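Local structure of alginate lyase (Bacteroides ovatus, 3NNB) at residues L101-M104 and S105-V108; Y169-T172 and E173-D176. The protein probably cleaves the polysaccharide alginate by beta-elimination. One frame throughout, in Å; residues are numbered along the deposited sequence.

How the interactions relate
Interactions 1 and 2 are each a local contact between neighbouring turns: residues 101-108 lie within helix 98-118, and residues 169-176 run into helix 171-180. The two helices pack on each other with the contact centres about 10 Å apart. Both are largely buried, but interaction 1 has one flank at the surface, where Asp103 and Lys106 share a water, whereas interaction 2 lies nearer the middle of the chain and ties several polar side chains (Ser170, Glu173, Asp176) to other parts of it. They meet through Ser105 OG and Ser170 OG, 2.7 Å apart in a probable hydrogen bond, and through apolar packing such as Val108 CG1 on Met174 CG at 3.6 Å.

Interaction 1 (L101-M104 and S105-V108); sequences LGDM and SKAV
Met104, a selenomethionine, sends CG anti to its backbone N (chi1 -179°) and then bends at both following torsions, which folds SE back beside the next turn to meet Val108 CG2 at 3.9 Å. Val108 offers that methyl because CG1 takes the position anti to its own N (chi1 166°), leaving CG2 beside the N and 3.4 Å from Met104 O. The two side chains lie alongside each other and point the same way: methionine's long unbranched chain, with selenium here in place of its sulfur, suits the spot because it can curl against a branched neighbour four residues on. Beneath them runs the regular i to i+4 bonding of the helix. Ser105 N gives to Leu101 O and Lys106 N to Gly102 O, while Val108 N meets Met104 O at 2.9 Å.

The other flank is polar. Gly102, having no side chain, allows the aliphatic part of Lys106 to lie over its backbone, with Lys106 CG 3.2 Å from Gly102 O. A bend at chi3 carries the lysine back toward Asp103, yet Lys106 NZ and Asp103 OD1 stay 4.8 Å apart and make no direct salt bridge. Instead a water donates to Asp103 OD1 at 2.7 Å and weakly accepts from Lys106 NZ at 3.4 Å. Opposite charges three residues apart suit this more exposed side, where the attraction is probably damped by solvent. Ser105, small enough for a buried position, turns its hydroxyl to Ser170.

The buried flank of helix 98-118 packs against two helices: Met104 rests on Trp134 and Val108 on Phe130 of helix 121-136, and both also touch Met174 of helix 171-180.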
loop_
_atom_site.group_PDB
_atom_site.type_symbol
_atom_site.label_atom_id
_atom_site.label_comp_id
_atom_site.label_asym_id
_atom_site.label_seq_id
_atom_site.Cartn_x
_atom_site.Cartn_y
_atom_site.Cartn_z
ATOM N N LEU A 101 -8.304 -10.044 -3.400
ATOM C CA LEU A 101 -8.210 -8.928 -2.473
ATOM C C LEU A 101 -7.719 -7.672 -3.222
ATOM O O LEU A 101 -8.239 -6.567 -2.991
ATOM C CB LEU A 101 -7.298 -9.298 -1.290
ATOM C CG LEU A 101 -7.239 -8.208 -0.180
ATOM C CD1 LEU A 101 -7.161 -8.814 1.222
ATOM C CD2 LEU A 101 -6.055 -7.284 -0.483
ATOM N N GLY A 102 -6.661 -7.840 -4.035
ATOM C CA GLY A 102 -6.131 -6.737 -4.823
ATOM C C GLY A 102 -7.191 -6.124 -5.726
ATOM O O GLY A 102 -7.286 -4.902 -5.844
ATOM N N ASP A 103 -7.929 -6.977 -6.430
ATOM C CA ASP A 103 -8.952 -6.494 -7.374
ATOM C C ASP A 103 -10.005 -5.686 -6.614
ATOM O O ASP A 103 -10.462 -4.642 -7.092
ATOM C CB ASP A 103 -9.672 -7.647 -8.066
ATOM C CG ASP A 103 -8.838 -8.302 -9.152
ATOM O OD1 ASP A 103 -7.828 -7.736 -9.593
ATOM O OD2 ASP A 103 -9.243 -9.413 -9.524
HETATM N N MSE A 104 -10.416 -6.207 -5.452
HETATM C CA MSE A 104 -11.424 -5.552 -4.608
HETATM C C MSE A 104 -10.929 -4.202 -4.121
HETATM O O MSE A 104 -11.595 -3.179 -4.268
HETATM C CB MSE A 104 -11.799 -6.479 -3.436
HETATM C CG MSE A 104 -12.892 -5.942 -2.448
HETATM SE SE MSE A 104 -12.239 -4.609 -1.215
HETATM C CE MSE A 104 -10.874 -5.660 -0.333
ATOM N N SER A 105 -9.732 -4.193 -3.548
ATOM C CA SER A 105 -9.165 -2.974 -2.994
ATOM C C SER A 105 -8.984 -1.885 -4.064
ATOM O O SER A 105 -9.306 -0.695 -3.870
ATOM C CB SER A 105 -7.826 -3.322 -2.331
ATOM O OG SER A 105 -7.186 -2.161 -1.871
ATOM N N LYS A 106 -8.456 -2.287 -5.206
ATOM C CA LYS A 106 -8.291 -1.368 -6.330
ATOM C C LYS A 106 -9.624 -0.831 -6.810
ATOM O O LYS A 106 -9.757 0.353 -7.116
ATOM C CB LYS A 106 -7.539 -2.023 -7.469
ATOM C CG LYS A 106 -6.100 -2.244 -7.141
ATOM C CD LYS A 106 -5.330 -2.757 -8.376
ATOM C CE LYS A 106 -5.305 -4.248 -8.486
ATOM N NZ LYS A 106 -4.148 -4.663 -9.342
ATOM N N ALA A 107 -10.619 -1.701 -6.882
ATOM C CA ALA A 107 -11.966 -1.289 -7.343
ATOM C C ALA A 107 -12.617 -0.290 -6.394
ATOM O O ALA A 107 -13.202 0.699 -6.820
ATOM C CB ALA A 107 -12.881 -2.537 -7.544
ATOM N N VAL A 108 -12.514 -0.529 -5.100
ATOM C CA VAL A 108 -13.125 0.357 -4.125
ATOM C C VAL A 108 -12.435 1.705 -4.165
ATOM O O VAL A 108 -13.097 2.745 -4.078
ATOM C CB VAL A 108 -13.075 -0.264 -2.718
ATOM C CG1 VAL A 108 -13.383 0.779 -1.658
ATOM C CG2 VAL A 108 -14.081 -1.492 -2.649
HETATM O O HOH W 1 -5.271 -7.759 -8.654
#

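Interaction 2 (Y169-T172 and E173-D176); sequences YSFT and EMID
Met174, a selenomethionine, lays its CE over one face of the Phe171 ring, 4.0 Å above the plane and offset toward the rim near CD1. Its SE sits 4.8 Å from the ring centroid, 40° off the normal, an oblique Met-aromatic contact. The bend at chi3 (72°) turns the methyl onto the ring. Behind these side chains, Met174 N bonds Ser170 O at 2.9 Å, and Ile175 N reaches Phe171 O.

Thr172 secures the preceding turn: its OG1 donates to Tyr169 O at 2.8 Å, and its N gives to the same oxygen, so one carbonyl is gripped twice. An alanine here would leave Tyr169 O without its hydroxyl donor and is likely to weaken the hold on this turn. Farther out, a water donates to both Thr172 O and Asp176 OD1, while the Asp176 carboxylate takes backbone N-H groups of Arg7, Ile8 and Tyr9, and Glu173 OE2 bonds Tyr9 OH.

The chemistry is therefore divided: a polarisable methionine chain (its sulfur replaced by selenium here) and an aromatic ring suit the apolar side facing Trp198 and Phe199, whereas the Glu173 and Asp176 carboxylates tie the polar side to residues 7-9.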
loop_
_atom_site.group_PDB
_atom_site.type_symbol
_atom_site.label_atom_id
_atom_site.label_comp_id
_atom_site.label_asym_id
_atom_site.label_seq_id
_atom_site.Cartn_x
_atom_site.Cartn_y
_atom_site.Cartn_z
ATOM N N TYR A 169 -1.558 -3.998 2.490
ATOM C CA TYR A 169 -1.035 -2.634 2.617
ATOM C C TYR A 169 -1.934 -1.597 1.880
ATOM O O TYR A 169 -2.088 -0.472 2.363
ATOM C CB TYR A 169 0.388 -2.528 2.108
ATOM C CG TYR A 169 1.010 -1.173 2.422
ATOM C CD1 TYR A 169 1.648 -0.967 3.634
ATOM C CD2 TYR A 169 0.904 -0.098 1.538
ATOM C CE1 TYR A 169 2.179 0.265 3.959
ATOM C CE2 TYR A 169 1.439 1.139 1.853
ATOM C CZ TYR A 169 2.076 1.305 3.077
ATOM O OH TYR A 169 2.595 2.566 3.395
ATOM N N SER A 170 -2.505 -1.974 0.736
ATOM C CA SER A 170 -3.403 -1.084 -0.006
ATOM C C SER A 170 -4.667 -0.647 0.766
ATOM O O SER A 170 -5.315 0.332 0.368
ATOM C CB SER A 170 -3.806 -1.669 -1.366
ATOM O OG SER A 170 -4.642 -2.782 -1.211
ATOM N N PHE A 171 -4.987 -1.309 1.888
ATOM C CA PHE A 171 -6.094 -0.858 2.707
ATOM C C PHE A 171 -5.830 0.542 3.271
ATOM O O PHE A 171 -6.766 1.283 3.595
ATOM C CB PHE A 171 -6.381 -1.842 3.838
ATOM C CG PHE A 171 -7.053 -3.116 3.422
ATOM C CD1 PHE A 171 -7.335 -3.450 2.095
ATOM C CD2 PHE A 171 -7.378 -4.035 4.407
ATOM C CE1 PHE A 171 -7.985 -4.664 1.784
ATOM C CE2 PHE A 171 -8.006 -5.216 4.087
ATOM C CZ PHE A 171 -8.311 -5.527 2.772
ATOM N N THR A 172 -4.563 0.925 3.372
ATOM C CA THR A 172 -4.215 2.278 3.838
ATOM C C THR A 172 -4.836 3.338 2.937
ATOM O O THR A 172 -5.450 4.309 3.419
ATOM C CB THR A 172 -2.701 2.475 3.981
ATOM O OG1 THR A 172 -2.051 2.279 2.716
ATOM C CG2 THR A 172 -2.137 1.569 5.129
ATOM N N GLU A 173 -4.729 3.132 1.635
ATOM C CA GLU A 173 -5.309 3.991 0.638
ATOM C C GLU A 173 -6.822 3.789 0.494
ATOM O O GLU A 173 -7.575 4.751 0.390
ATOM C CB GLU A 173 -4.612 3.743 -0.720
ATOM C CG GLU A 173 -5.106 4.592 -1.809
ATOM C CD GLU A 173 -4.278 4.478 -3.107
ATOM O OE1 GLU A 173 -3.443 3.567 -3.182
ATOM O OE2 GLU A 173 -4.566 5.282 -4.039
HETATM N N MSE A 174 -7.267 2.523 0.500
HETATM C CA MSE A 174 -8.689 2.222 0.448
HETATM C C MSE A 174 -9.507 2.967 1.505
HETATM O O MSE A 174 -10.600 3.427 1.239
HETATM C CB MSE A 174 -8.904 0.719 0.591
HETATM C CG MSE A 174 -10.295 0.311 0.219
HETATM SE SE MSE A 174 -10.706 -1.542 0.615
HETATM C CE MSE A 174 -10.788 -1.342 2.503
ATOM N N ILE A 175 -8.939 3.098 2.701
ATOM C CA ILE A 175 -9.620 3.781 3.788
ATOM C C ILE A 175 -9.873 5.245 3.388
ATOM O O ILE A 175 -10.964 5.766 3.634
ATOM C CB ILE A 175 -8.834 3.698 5.100
ATOM C CG1 ILE A 175 -9.090 2.317 5.742
ATOM C CG2 ILE A 175 -9.207 4.888 6.037
ATOM C CD1 ILE A 175 -8.072 1.961 6.871
ATOM N N ASP A 176 -8.888 5.888 2.770
ATOM C CA ASP A 176 -9.088 7.266 2.288
ATOM C C ASP A 176 -10.206 7.335 1.251
ATOM O O ASP A 176 -11.037 8.283 1.275
ATOM C CB ASP A 176 -7.817 7.889 1.742
ATOM C CG ASP A 176 -6.853 8.327 2.822
ATOM O OD1 ASP A 176 -7.191 8.268 4.031
ATOM O OD2 ASP A 176 -5.745 8.707 2.441
HETATM O O HOH W 2 -5.764 6.175 5.470
#